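Local coordinates for fibronectin type III domain-containing protein (Simiduia agarivorans, PDB 6P2K) that probably hydrolyses the glucan backbone of xyloglucan, as a zinc-binding member of glycoside hydrolase family 74 built on seven-bladed beta-propellers, at residues B[14-19]-B[332-337]; B[59-64]-B[101-106]; B[262-267]-B[286-291]; B[323-328]-B[353-358]. All coordinates share one frame; numbering follows the deposited sequence.

Contact 1 (B[14-19]-B[332-337]); sequences GGQVQD and NARFAH. With ZN (zinc ion), chain Q.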
loop_
_atom_site.group_PDB
_atom_site.type_symbol
_atom_site.label_atom_id
_atom_site.label_comp_id
_atom_site.label_asym_id
_atom_site.label_seq_id
_atom_site.Cartn_x
_atom_site.Cartn_y
_atom_site.Cartn_z
ATOM N N GLY B 14 2.966 20.396 -34.045
ATOM C CA GLY B 14 4.165 20.320 -33.236
ATOM C C GLY B 14 5.316 21.179 -33.710
ATOM O O GLY B 14 6.375 21.166 -33.070
ATOM N N GLY B 15 5.149 21.910 -34.814
ATOM C CA GLY B 15 6.154 22.844 -35.267
ATOM C C GLY B 15 5.527 24.198 -35.535
ATOM O O GLY B 15 4.312 24.324 -35.686
ATOM N N GLN B 16 6.384 25.216 -35.593
ATOM C CA GLN B 16 5.922 26.590 -35.754
ATOM C C GLN B 16 5.050 26.727 -36.998
ATOM O O GLN B 16 5.442 26.325 -38.096
ATOM C CB GLN B 16 7.120 27.539 -35.832
ATOM C CG GLN B 16 6.755 29.008 -35.992
ATOM C CD GLN B 16 7.965 29.928 -35.891
ATOM O OE1 GLN B 16 8.622 30.233 -36.892
ATOM N NE2 GLN B 16 8.263 30.376 -34.675
ATOM N N VAL B 17 3.856 27.282 -36.813
ATOM C CA VAL B 17 2.873 27.419 -37.880
ATOM C C VAL B 17 2.944 28.838 -38.423
ATOM O O VAL B 17 2.954 29.807 -37.652
ATOM C CB VAL B 17 1.457 27.088 -37.377
ATOM C CG1 VAL B 17 0.445 27.244 -38.500
ATOM C CG2 VAL B 17 1.413 25.679 -36.810
ATOM N N GLN B 18 2.995 28.963 -39.750
ATOM C CA GLN B 18 3.138 30.275 -40.371
ATOM C C GLN B 18 1.800 30.972 -40.570
ATOM O O GLN B 18 1.688 32.173 -40.299
ATOM C CB GLN B 18 3.864 30.147 -41.711
ATOM C CG GLN B 18 5.180 29.400 -41.619
ATOM C CD GLN B 18 6.178 30.097 -40.713
ATOM O OE1 GLN B 18 6.626 31.207 -41.001
ATOM N NE2 GLN B 18 6.530 29.447 -39.607
ATOM N N ASP B 19 0.778 30.246 -41.020
ATOM C CA ASP B 19 -0.510 30.864 -41.307
ATOM C C ASP B 19 -1.550 29.783 -41.554
ATOM O O ASP B 19 -1.223 28.641 -41.890
ATOM C CB ASP B 19 -0.423 31.795 -42.519
ATOM C CG ASP B 19 -1.457 32.896 -42.478
ATOM O OD1 ASP B 19 -2.178 32.998 -41.463
ATOM O OD2 ASP B 19 -1.549 33.660 -43.459
ATOM N N ASN B 332 0.715 32.027 -27.949
ATOM C CA ASN B 332 1.452 32.998 -28.756
ATOM C C ASN B 332 0.767 33.030 -30.118
ATOM O O ASN B 332 1.025 32.182 -30.976
ATOM C CB ASN B 332 2.930 32.639 -28.873
ATOM C CG ASN B 332 3.601 33.313 -30.065
ATOM O OD1 ASN B 332 4.221 32.653 -30.900
ATOM N ND2 ASN B 332 3.459 34.631 -30.156
ATOM N N ALA B 333 -0.126 34.000 -30.304
ATOM C CA ALA B 333 -0.915 34.104 -31.531
ATOM C C ALA B 333 -0.076 34.806 -32.596
ATOM O O ALA B 333 -0.227 36.000 -32.872
ATOM C CB ALA B 333 -2.223 34.839 -31.265
ATOM N N ARG B 334 0.827 34.037 -33.213
ATOM C CA ARG B 334 1.715 34.579 -34.234
ATOM C C ARG B 334 1.026 34.754 -35.581
ATOM O O ARG B 334 1.656 35.248 -36.522
ATOM C CB ARG B 334 2.964 33.702 -34.390
ATOM C CG ARG B 334 2.706 32.207 -34.442
ATOM C CD ARG B 334 3.969 31.451 -34.832
ATOM N NE ARG B 334 4.427 31.787 -36.180
ATOM C CZ ARG B 334 5.508 32.518 -36.448
ATOM N NH1 ARG B 334 6.251 33.005 -35.463
ATOM N NH2 ARG B 334 5.844 32.765 -37.706
ATOM N N PHE B 335 -0.236 34.354 -35.695
ATOM C CA PHE B 335 -1.108 34.805 -36.769
ATOM C C PHE B 335 -2.533 34.749 -36.250
ATOM O O PHE B 335 -2.848 33.981 -35.338
ATOM C CB PHE B 335 -0.965 33.961 -38.043
ATOM C CG PHE B 335 -1.453 32.547 -37.892
ATOM C CD1 PHE B 335 -2.797 32.237 -38.043
ATOM C CD2 PHE B 335 -0.566 31.527 -37.612
ATOM C CE1 PHE B 335 -3.246 30.943 -37.897
ATOM C CE2 PHE B 335 -1.011 30.229 -37.476
ATOM C CZ PHE B 335 -2.352 29.939 -37.613
ATOM N N ALA B 336 -3.400 35.557 -36.855
ATOM C CA ALA B 336 -4.802 35.578 -36.464
ATOM C C ALA B 336 -5.604 36.248 -37.566
ATOM O O ALA B 336 -5.300 37.380 -37.951
ATOM C CB ALA B 336 -4.992 36.313 -35.135
ATOM N N HIS B 337 -6.627 35.558 -38.061
ATOM C CA HIS B 337 -7.438 36.058 -39.159
ATOM C C HIS B 337 -8.916 35.865 -38.863
ATOM O O HIS B 337 -9.324 34.830 -38.326
ATOM C CB HIS B 337 -7.092 35.353 -40.472
ATOM C CG HIS B 337 -5.673 35.548 -40.901
ATOM N ND1 HIS B 337 -5.198 36.752 -41.375
ATOM C CD2 HIS B 337 -4.626 34.692 -40.931
ATOM C CE1 HIS B 337 -3.918 36.629 -41.677
ATOM N NE2 HIS B 337 -3.545 35.389 -41.415
HETATM ZN ZN ZN Q . 10.068 30.870 -38.213
HETATM O O HOH W 1 2.952 33.779 -38.744
HETATM O O HOH W 2 10.688 28.865 -38.091
HETATM O O HOH W 3 11.139 31.680 -36.596
HETATM O O HOH W 4 8.958 32.083 -39.532
#

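Contact 2 (B[59-64]-B[101-106]); sequences RVFAVA and SIASIA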
loop_
_atom_site.group_PDB
_atom_site.type_symbol
_atom_site.label_atom_id
_atom_site.label_comp_id
_atom_site.label_asym_id
_atom_site.label_seq_id
_atom_site.Cartn_x
_atom_site.Cartn_y
_atom_site.Cartn_z
ATOM N N ARG B 59 9.209 25.809 -47.245
ATOM C CA ARG B 59 9.046 26.869 -46.249
ATOM C C ARG B 59 8.028 27.863 -46.795
ATOM O O ARG B 59 8.364 28.780 -47.548
ATOM C CB ARG B 59 10.382 27.531 -45.940
ATOM C CG ARG B 59 10.364 28.441 -44.720
ATOM C CD ARG B 59 11.764 28.658 -44.171
ATOM N NE ARG B 59 12.326 27.432 -43.606
ATOM C CZ ARG B 59 12.248 27.098 -42.321
ATOM N NH1 ARG B 59 11.629 27.895 -41.462
ATOM N NH2 ARG B 59 12.789 25.966 -41.893
ATOM N N VAL B 60 6.765 27.678 -46.416
ATOM C CA VAL B 60 5.658 28.449 -46.974
ATOM C C VAL B 60 5.365 29.641 -46.074
ATOM O O VAL B 60 5.174 29.485 -44.862
ATOM C CB VAL B 60 4.407 27.572 -47.142
ATOM C CG1 VAL B 60 3.258 28.396 -47.703
ATOM C CG2 VAL B 60 4.709 26.388 -48.042
ATOM N N PHE B 61 5.311 30.835 -46.673
ATOM C CA PHE B 61 5.026 32.059 -45.942
ATOM C C PHE B 61 3.650 32.640 -46.232
ATOM O O PHE B 61 3.191 33.495 -45.466
ATOM C CB PHE B 61 6.088 33.125 -46.253
ATOM C CG PHE B 61 7.450 32.805 -45.712
ATOM C CD1 PHE B 61 7.622 32.470 -44.380
ATOM C CD2 PHE B 61 8.561 32.843 -46.536
ATOM C CE1 PHE B 61 8.877 32.177 -43.881
ATOM C CE2 PHE B 61 9.817 32.549 -46.041
ATOM C CZ PHE B 61 9.973 32.214 -44.712
ATOM N N ALA B 62 2.981 32.212 -47.301
ATOM C CA ALA B 62 1.695 32.794 -47.658
ATOM C C ALA B 62 0.937 31.861 -48.592
ATOM O O ALA B 62 1.534 31.166 -49.418
ATOM C CB ALA B 62 1.864 34.168 -48.316
ATOM N N VAL B 63 -0.385 31.861 -48.447
ATOM C CA VAL B 63 -1.293 31.143 -49.334
ATOM C C VAL B 63 -2.478 32.053 -49.627
ATOM O O VAL B 63 -3.004 32.712 -48.724
ATOM C CB VAL B 63 -1.771 29.807 -48.721
ATOM C CG1 VAL B 63 -2.739 29.102 -49.658
ATOM C CG2 VAL B 63 -0.594 28.902 -48.405
ATOM N N ALA B 64 -2.896 32.096 -50.892
ATOM C CA ALA B 64 -4.045 32.898 -51.290
ATOM C C ALA B 64 -4.841 32.159 -52.354
ATOM O O ALA B 64 -4.267 31.632 -53.311
ATOM C CB ALA B 64 -3.617 34.272 -51.815
ATOM N N SER B 101 11.886 35.310 -52.026
ATOM C CA SER B 101 10.983 34.942 -50.938
ATOM C C SER B 101 9.771 35.864 -50.904
ATOM O O SER B 101 9.913 37.089 -50.832
ATOM C CB SER B 101 11.720 34.994 -49.600
ATOM O OG SER B 101 10.923 34.458 -48.562
ATOM N N ILE B 102 8.577 35.273 -50.931
ATOM C CA ILE B 102 7.319 36.011 -50.989
ATOM C C ILE B 102 6.447 35.598 -49.814
ATOM O O ILE B 102 6.274 34.401 -49.552
ATOM C CB ILE B 102 6.593 35.772 -52.324
ATOM C CG1 ILE B 102 7.436 36.310 -53.470
ATOM C CG2 ILE B 102 5.226 36.430 -52.342
ATOM C CD1 ILE B 102 6.986 35.812 -54.781
ATOM N N ALA B 103 5.884 36.592 -49.118
ATOM C CA ALA B 103 5.090 36.343 -47.922
ATOM C C ALA B 103 3.749 37.068 -47.922
ATOM O O ALA B 103 3.094 37.120 -46.875
ATOM C CB ALA B 103 5.880 36.733 -46.670
ATOM N N SER B 104 3.317 37.621 -49.055
ATOM C CA SER B 104 2.032 38.305 -49.132
ATOM C C SER B 104 1.492 38.206 -50.550
ATOM O O SER B 104 2.231 38.432 -51.513
ATOM C CB SER B 104 2.157 39.780 -48.726
ATOM O OG SER B 104 3.032 39.952 -47.625
ATOM N N ILE B 105 0.210 37.866 -50.675
ATOM C CA ILE B 105 -0.491 37.890 -51.957
ATOM C C ILE B 105 -1.849 38.542 -51.738
ATOM O O ILE B 105 -2.581 38.169 -50.815
ATOM C CB ILE B 105 -0.662 36.482 -52.564
ATOM C CG1 ILE B 105 0.656 35.708 -52.530
ATOM C CG2 ILE B 105 -1.170 36.580 -53.992
ATOM C CD1 ILE B 105 0.487 34.239 -52.193
ATOM N N ALA B 106 -2.186 39.518 -52.581
ATOM C CA ALA B 106 -3.436 40.252 -52.446
ATOM C C ALA B 106 -4.042 40.501 -53.819
ATOM O O ALA B 106 -3.327 40.821 -54.774
ATOM C CB ALA B 106 -3.227 41.586 -51.716
#

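Contact 3 (B[262-267]-B[286-291]); sequences NRRYWY and VKDRFG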
loop_
_atom_site.group_PDB
_atom_site.type_symbol
_atom_site.label_atom_id
_atom_site.label_comp_id
_atom_site.label_asym_id
_atom_site.label_seq_id
_atom_site.Cartn_x
_atom_site.Cartn_y
_atom_site.Cartn_z
ATOM N N ASN B 262 5.170 46.459 -23.768
ATOM C CA ASN B 262 6.404 45.808 -24.213
ATOM C C ASN B 262 6.124 44.463 -24.890
ATOM O O ASN B 262 6.628 43.416 -24.483
ATOM C CB ASN B 262 7.368 45.643 -23.031
ATOM C CG ASN B 262 8.782 45.316 -23.468
ATOM O OD1 ASN B 262 9.273 45.835 -24.473
ATOM N ND2 ASN B 262 9.448 44.451 -22.710
ATOM N N ARG B 263 5.310 44.509 -25.944
ATOM C CA ARG B 263 4.965 43.319 -26.709
ATOM C C ARG B 263 5.177 43.572 -28.194
ATOM O O ARG B 263 5.044 44.699 -28.677
ATOM C CB ARG B 263 3.514 42.884 -26.457
ATOM C CG ARG B 263 3.178 42.656 -24.994
ATOM C CD ARG B 263 4.056 41.575 -24.385
ATOM N NE ARG B 263 3.378 40.870 -23.300
ATOM C CZ ARG B 263 3.794 39.717 -22.783
ATOM N NH1 ARG B 263 4.894 39.135 -23.246
ATOM N NH2 ARG B 263 3.110 39.147 -21.799
ATOM N N ARG B 264 5.499 42.499 -28.919
ATOM C CA ARG B 264 5.833 42.587 -30.341
ATOM C C ARG B 264 4.576 42.474 -31.206
ATOM O O ARG B 264 4.440 41.585 -32.047
ATOM C CB ARG B 264 6.845 41.507 -30.708
ATOM C CG ARG B 264 8.133 41.538 -29.907
ATOM C CD ARG B 264 8.755 40.156 -29.886
ATOM N NE ARG B 264 10.187 40.176 -29.611
ATOM C CZ ARG B 264 10.741 39.640 -28.529
ATOM N NH1 ARG B 264 9.977 39.054 -27.617
ATOM N NH2 ARG B 264 12.053 39.693 -28.352
ATOM N N TYR B 265 3.649 43.405 -30.985
ATOM C CA TYR B 265 2.389 43.400 -31.719
ATOM C C TYR B 265 2.638 43.556 -33.212
ATOM O O TYR B 265 3.451 44.381 -33.638
ATOM C CB TYR B 265 1.483 44.524 -31.219
ATOM C CG TYR B 265 1.082 44.393 -29.768
ATOM C CD1 TYR B 265 0.277 43.343 -29.343
ATOM C CD2 TYR B 265 1.502 45.322 -28.824
ATOM C CE1 TYR B 265 -0.096 43.219 -28.018
ATOM C CE2 TYR B 265 1.131 45.206 -27.493
ATOM C CZ TYR B 265 0.333 44.151 -27.098
ATOM O OH TYR B 265 -0.041 44.021 -25.779
ATOM N N TRP B 266 1.934 42.761 -34.014
ATOM C CA TRP B 266 2.146 42.791 -35.454
ATOM C C TRP B 266 0.909 42.259 -36.165
ATOM O O TRP B 266 0.011 41.678 -35.551
ATOM C CB TRP B 266 3.413 42.009 -35.836
ATOM C CG TRP B 266 3.304 40.496 -35.863
ATOM C CD1 TRP B 266 2.314 39.716 -35.328
ATOM C CD2 TRP B 266 4.248 39.592 -36.450
ATOM N NE1 TRP B 266 2.579 38.388 -35.562
ATOM C CE2 TRP B 266 3.760 38.285 -36.249
ATOM C CE3 TRP B 266 5.455 39.762 -37.137
ATOM C CZ2 TRP B 266 4.439 37.158 -36.705
ATOM C CZ3 TRP B 266 6.125 38.642 -37.591
ATOM C CH2 TRP B 266 5.616 37.356 -37.370
ATOM N N TYR B 267 0.884 42.467 -37.479
ATOM C CA TYR B 267 -0.173 41.970 -38.353
ATOM C C TYR B 267 -1.587 42.318 -37.876
ATOM O O TYR B 267 -2.422 41.427 -37.706
ATOM C CB TYR B 267 -0.044 40.462 -38.527
ATOM C CG TYR B 267 1.054 40.014 -39.462
ATOM C CD1 TYR B 267 2.380 40.029 -39.059
ATOM C CD2 TYR B 267 0.761 39.553 -40.738
ATOM C CE1 TYR B 267 3.390 39.608 -39.904
ATOM C CE2 TYR B 267 1.765 39.129 -41.591
ATOM C CZ TYR B 267 3.077 39.159 -41.168
ATOM O OH TYR B 267 4.079 38.736 -42.011
ATOM N N VAL B 286 4.380 38.297 -32.507
ATOM C CA VAL B 286 5.426 37.304 -32.714
ATOM C C VAL B 286 6.135 37.078 -31.386
ATOM O O VAL B 286 6.421 38.032 -30.651
ATOM C CB VAL B 286 6.404 37.746 -33.822
ATOM C CG1 VAL B 286 6.934 39.151 -33.567
ATOM C CG2 VAL B 286 7.543 36.740 -33.972
ATOM N N LYS B 287 6.366 35.802 -31.061
ATOM C CA LYS B 287 7.073 35.341 -29.865
ATOM C C LYS B 287 6.260 35.481 -28.578
ATOM O O LYS B 287 6.101 34.499 -27.844
ATOM C CB LYS B 287 8.417 36.062 -29.707
ATOM C CG LYS B 287 9.499 35.578 -30.658
ATOM C CD LYS B 287 10.872 35.595 -29.995
ATOM C CE LYS B 287 11.987 35.657 -31.031
ATOM N NZ LYS B 287 12.862 34.451 -31.011
ATOM N N ASP B 288 5.745 36.675 -28.291
ATOM C CA ASP B 288 5.144 36.945 -26.988
ATOM C C ASP B 288 3.887 36.112 -26.758
ATOM O O ASP B 288 3.067 35.929 -27.664
ATOM C CB ASP B 288 4.810 38.430 -26.860
ATOM C CG ASP B 288 6.048 39.299 -26.779
ATOM O OD1 ASP B 288 6.946 38.984 -25.972
ATOM O OD2 ASP B 288 6.124 40.294 -27.524
ATOM N N ARG B 289 3.729 35.622 -25.525
ATOM C CA ARG B 289 2.595 34.791 -25.115
ATOM C C ARG B 289 1.656 35.620 -24.244
ATOM O O ARG B 289 1.943 35.869 -23.070
ATOM C CB ARG B 289 3.071 33.552 -24.360
ATOM C CG ARG B 289 3.903 32.591 -25.184
ATOM C CD ARG B 289 4.100 31.261 -24.459
ATOM N NE ARG B 289 4.737 30.275 -25.326
ATOM C CZ ARG B 289 4.086 29.532 -26.218
ATOM N NH1 ARG B 289 2.770 29.648 -26.357
ATOM N NH2 ARG B 289 4.753 28.670 -26.972
ATOM N N PHE B 290 0.520 36.029 -24.816
ATOM C CA PHE B 290 -0.502 36.724 -24.043
ATOM C C PHE B 290 -1.913 36.391 -24.509
ATOM O O PHE B 290 -2.867 37.016 -24.033
ATOM C CB PHE B 290 -0.299 38.247 -24.098
ATOM C CG PHE B 290 -0.207 38.795 -25.495
ATOM C CD1 PHE B 290 -1.349 39.023 -26.247
ATOM C CD2 PHE B 290 1.023 39.086 -26.054
ATOM C CE1 PHE B 290 -1.263 39.521 -27.530
ATOM C CE2 PHE B 290 1.115 39.588 -27.332
ATOM C CZ PHE B 290 -0.029 39.806 -28.073
ATOM N N GLY B 291 -2.078 35.440 -25.423
ATOM C CA GLY B 291 -3.372 35.211 -26.032
ATOM C C GLY B 291 -3.583 36.074 -27.263
ATOM O O GLY B 291 -2.659 36.259 -28.059
HETATM O O HOH W 5 8.420 41.206 -25.414
HETATM O O HOH W 6 5.888 35.818 -23.713
HETATM O O HOH W 7 8.981 37.256 -25.107
#

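Contact 4 (B[323-328]-B[353-358]); sequences IGWDYA and TNQTMY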
loop_
_atom_site.group_PDB
_atom_site.type_symbol
_atom_site.label_atom_id
_atom_site.label_comp_id
_atom_site.label_asym_id
_atom_site.label_seq_id
_atom_site.Cartn_x
_atom_site.Cartn_y
_atom_site.Cartn_z
ATOM N N ILE B 323 -6.504 22.485 -24.779
ATOM C CA ILE B 323 -5.131 22.831 -25.124
ATOM C C ILE B 323 -4.441 21.736 -25.922
ATOM O O ILE B 323 -3.341 21.959 -26.445
ATOM C CB ILE B 323 -4.344 23.180 -23.842
ATOM C CG1 ILE B 323 -3.103 24.010 -24.186
ATOM C CG2 ILE B 323 -3.983 21.916 -23.064
ATOM C CD1 ILE B 323 -2.562 24.826 -23.030
ATOM N N GLY B 324 -5.068 20.568 -26.060
ATOM C CA GLY B 324 -4.439 19.506 -26.824
ATOM C C GLY B 324 -3.221 18.947 -26.104
ATOM O O GLY B 324 -3.049 19.103 -24.891
ATOM N N TRP B 325 -2.356 18.282 -26.876
ATOM C CA TRP B 325 -1.163 17.707 -26.265
ATOM C C TRP B 325 -0.114 18.764 -25.953
ATOM O O TRP B 325 0.658 18.600 -25.000
ATOM C CB TRP B 325 -0.563 16.609 -27.157
ATOM C CG TRP B 325 -0.007 17.047 -28.496
ATOM C CD1 TRP B 325 -0.605 16.902 -29.717
ATOM C CD2 TRP B 325 1.270 17.654 -28.748
ATOM N NE1 TRP B 325 0.211 17.392 -30.708
ATOM C CE2 TRP B 325 1.367 17.861 -30.140
ATOM C CE3 TRP B 325 2.336 18.051 -27.934
ATOM C CZ2 TRP B 325 2.486 18.446 -30.734
ATOM C CZ3 TRP B 325 3.445 18.638 -28.526
ATOM C CH2 TRP B 325 3.511 18.827 -29.913
ATOM N N ASP B 326 -0.079 19.853 -26.721
ATOM C CA ASP B 326 0.951 20.883 -26.585
ATOM C C ASP B 326 0.496 21.891 -25.538
ATOM O O ASP B 326 -0.214 22.854 -25.834
ATOM C CB ASP B 326 1.217 21.546 -27.931
ATOM C CG ASP B 326 2.453 22.432 -27.920
ATOM O OD1 ASP B 326 3.149 22.487 -26.883
ATOM O OD2 ASP B 326 2.727 23.075 -28.955
ATOM N N TYR B 327 0.914 21.671 -24.291
ATOM C CA TYR B 327 0.577 22.574 -23.191
ATOM C C TYR B 327 1.353 23.875 -23.390
ATOM O O TYR B 327 2.410 24.111 -22.801
ATOM C CB TYR B 327 0.885 21.926 -21.844
ATOM C CG TYR B 327 0.262 22.650 -20.670
ATOM C CD1 TYR B 327 -1.056 22.413 -20.307
ATOM C CD2 TYR B 327 0.992 23.569 -19.924
ATOM C CE1 TYR B 327 -1.632 23.071 -19.237
ATOM C CE2 TYR B 327 0.425 24.230 -18.848
ATOM C CZ TYR B 327 -0.888 23.978 -18.514
ATOM O OH TYR B 327 -1.458 24.632 -17.449
ATOM N N ALA B 328 0.810 24.732 -24.252
ATOM C CA ALA B 328 1.448 25.988 -24.645
ATOM C C ALA B 328 0.526 27.129 -24.231
ATOM O O ALA B 328 -0.404 27.483 -24.962
ATOM C CB ALA B 328 1.730 26.012 -26.145
ATOM N N THR B 353 -1.546 28.692 -30.902
ATOM C CA THR B 353 -0.769 28.910 -29.686
ATOM C C THR B 353 0.730 28.937 -29.949
ATOM O O THR B 353 1.491 29.252 -29.024
ATOM C CB THR B 353 -1.073 27.843 -28.617
ATOM O OG1 THR B 353 -0.681 26.542 -29.085
ATOM C CG2 THR B 353 -2.551 27.851 -28.240
ATOM N N ASN B 354 1.143 28.582 -31.178
ATOM C CA ASN B 354 2.463 28.745 -31.799
ATOM C C ASN B 354 2.730 27.583 -32.750
ATOM O O ASN B 354 3.023 27.792 -33.930
ATOM C CB ASN B 354 3.618 28.836 -30.794
ATOM C CG ASN B 354 4.967 29.004 -31.478
ATOM O OD1 ASN B 354 5.726 28.047 -31.620
ATOM N ND2 ASN B 354 5.262 30.221 -31.921
ATOM N N GLN B 355 2.639 26.354 -32.242
ATOM C CA GLN B 355 2.883 25.156 -33.032
ATOM C C GLN B 355 1.595 24.468 -33.464
ATOM O O GLN B 355 1.635 23.309 -33.892
ATOM C CB GLN B 355 3.748 24.164 -32.250
ATOM C CG GLN B 355 4.960 24.763 -31.557
ATOM C CD GLN B 355 5.824 23.698 -30.892
ATOM O OE1 GLN B 355 7.029 23.620 -31.135
ATOM N NE2 GLN B 355 5.205 22.867 -30.054
ATOM N N THR B 356 0.458 25.150 -33.365
ATOM C CA THR B 356 -0.842 24.501 -33.436
ATOM C C THR B 356 -1.759 25.264 -34.387
ATOM O O THR B 356 -1.374 26.267 -34.993
ATOM C CB THR B 356 -1.466 24.406 -32.037
ATOM O OG1 THR B 356 -1.556 25.719 -31.466
ATOM C CG2 THR B 356 -0.601 23.535 -31.134
ATOM N N MET B 357 -2.989 24.769 -34.520
ATOM C CA MET B 357 -4.035 25.436 -35.283
ATOM C C MET B 357 -5.304 25.446 -34.445
ATOM O O MET B 357 -5.725 24.400 -33.940
ATOM C CB MET B 357 -4.289 24.744 -36.629
ATOM C CG MET B 357 -3.065 24.649 -37.531
ATOM S SD MET B 357 -2.067 23.183 -37.202
ATOM C CE MET B 357 -3.099 21.907 -37.919
ATOM N N TYR B 358 -5.908 26.623 -34.301
ATOM C CA TYR B 358 -7.078 26.799 -33.456
ATOM C C TYR B 358 -8.111 27.640 -34.183
ATOM O O TYR B 358 -7.763 28.595 -34.883
ATOM C CB TYR B 358 -6.706 27.470 -32.127
ATOM C CG TYR B 358 -6.260 26.500 -31.059
ATOM C CD1 TYR B 358 -4.942 26.070 -30.990
ATOM C CD2 TYR B 358 -7.157 26.013 -30.118
ATOM C CE1 TYR B 358 -4.529 25.178 -30.012
ATOM C CE2 TYR B 358 -6.756 25.127 -29.138
ATOM C CZ TYR B 358 -5.442 24.715 -29.093
ATOM O OH TYR B 358 -5.042 23.833 -28.125
HETATM O O HOH W 8 1.962 25.686 -29.507
HETATM O O HOH W 9 -1.896 24.355 -27.621
#

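Contact 1 (B[14-19]-B[332-337])
Q16 and R334 start from different first torsions: Q16 holds CG anti to its backbone N (chi1 -180°) and runs on extended, whereas R334 sets CG between its backbone N and carbonyl carbon (chi1 45°). The side chains cross at about a right angle, and the Q16 amide stacks on one guanidinium face, CD of Q16 3.5 Å above the plane of R334. Q16 OE1 binds the zinc ion at 2.1 Å, with D124 and three waters as the other ligands. R334 NE donates to V17 O at 2.9 Å; its NH2 forms a salt bridge with D123. D19 CA sits over the F335 face in a CH-pi contact, 3.8 Å from the ring centroid. H337 NE2 gives D19 OD1 a weak hydrogen bond of 2.8 Å; H337 ND1 is held by E269. Q18 and D19 form a classic beta bulge facing A33. This is the closure of the first of two seven-bladed beta-propellers, its first blade against its seventh, with a zinc site beside the seam.

Contact 2 (B[59-64]-B[101-106])
F61 and A103 press together at the seam between two successive blades of the beta-propeller, whose first strands, 60-66 and 102-108, run side by side. The short segments are nearly parallel, their axes 13° apart in direction and 5.1 Å apart at closest approach, yet no hydrogen bond joins them: side chains fill the seam. A classic bulge, in which F61 and A62 both face G76, lets these two residues point toward strand 102-108. F61 carries CG anti to its carbonyl carbon (chi1 -68°), and its CB rests 3.6 Å from A103 CB. The ring receives I102 O at its edge, near the plane, while R59 O lies above one face toward the rim. S101 OG approaches the ring obliquely, 3.4 Å from F61 CE2, and its own hydrogen-bond partner is G120 O. F61 also packs on D124, a zinc ligand, which R59 engages in a salt bridge. A62 contributes its methyl, CB lying 3.5 Å from A103 C. Beyond it I105 spans two alanines: I105 CB lies 3.8 Å from A64 CB, while I105 CD1 reaches back to within 4.1 Å of A62 CB.

Contact 3 (B[262-267]-B[286-291])
R264 and D288 show how one carboxylate can serve backbone, side chains and solvent together. D288 OD2 accepts the backbone N-H of R264 at 2.7 Å, met nearly along its C-O axis with an N-H...O angle of 158°. D288 OD1 takes more partners, and the bonds from the arginines are the weak ones: R263 NH1 and R264 NH1 both stand 3.4 Å from it, within a salt-bridge network, and two waters donate to it, one shared with N262 O and the other weakly bonded by R264 NH1. Each guanidinium is anchored further out, R263 NH2 by E260 and R264 NH2 by L234 O. Between the backbones, V286 N gives R264 O a weak bond of 3.3 Å. Apolar groups close the two ends. The Y265 edge meets the F290 face in an offset edge-to-face pair, planes at 60° and centroids 5.3 Å apart, and V286 CB sits over a W266 face, 3.5 Å from the centroid of the six-membered ring. W266 NE1 weakly bonds R334 O. An alanine in place of W266 takes away the indole, and V286 would probably pack less firmly, with R334 O losing that donor. The contact folds the loop linking strands 278-285 and 292-300 over the start of strand 265-270, at one end of their shared four-stranded propeller blade.

Contact 4 (B[323-328]-B[353-358])
D326 and Q355 cross at about a right angle, a carboxylate and an amide joining two irregular loops. Followed outward, D326 CB lies over a face of the neighbouring W325 ring and, at 4.2 Å, beside T356 CG2. CG is anti to the backbone N (chi1 -169°), which places it on the side of the other loop. At the tip OD2 does the bonding: Q355 NE2 donates to D326 OD2 at 2.7 Å, in the plane of its amide but from above the carboxylate plane, 44° out of it. D326 OD1 stays farther off, 3.8 Å from Q355 NE2. Q355 CB, CG and CD also lie within 3.8 Å of D326 OD2. A water donates to D326 OD2 at 2.8 Å, accepts from Q355 N and touches T353 OG1, which is itself hydrogen-bonded to T356 OG1 at 2.7 Å. A second water donates hydrogen bonds to D326 O and Y358 OH, the latter also bonded to D322 O, so two waters add to the direct contacts. An alanine in place of D326 removes the carboxylate, so the Q355 amide, though still bonded to N420 OD1, would probably be freer to turn and the first water lose an anchor. Loop 323-328, between strands 304-314 and 336-338, thus lies against loop 353-358, between strands 348-351 and 358-363, with Y358 resting on strand 368-373.

From the N terminus, 14-19 opens contact 1, which waits more than three hundred residues for 332-337 and so closes almost the whole first propeller. Contacts 2 and 3 both open and shut within that long loop, one after the other: contact 2 ties the second blade to the third, and contact 3 secures a loop within the sixth. Contact 4 crosses contact 1, since 323-328 precedes 332-337 and 353-358 follows it; it joins the loop ahead of the seventh blade to one inside that blade. Around 332-337 and 353-358 the contacts meet: N332 probably bonds both D288 and N354, and R289 probably bonds T353 O, while contact 2 touches contact 1 where Q18 packs on V60.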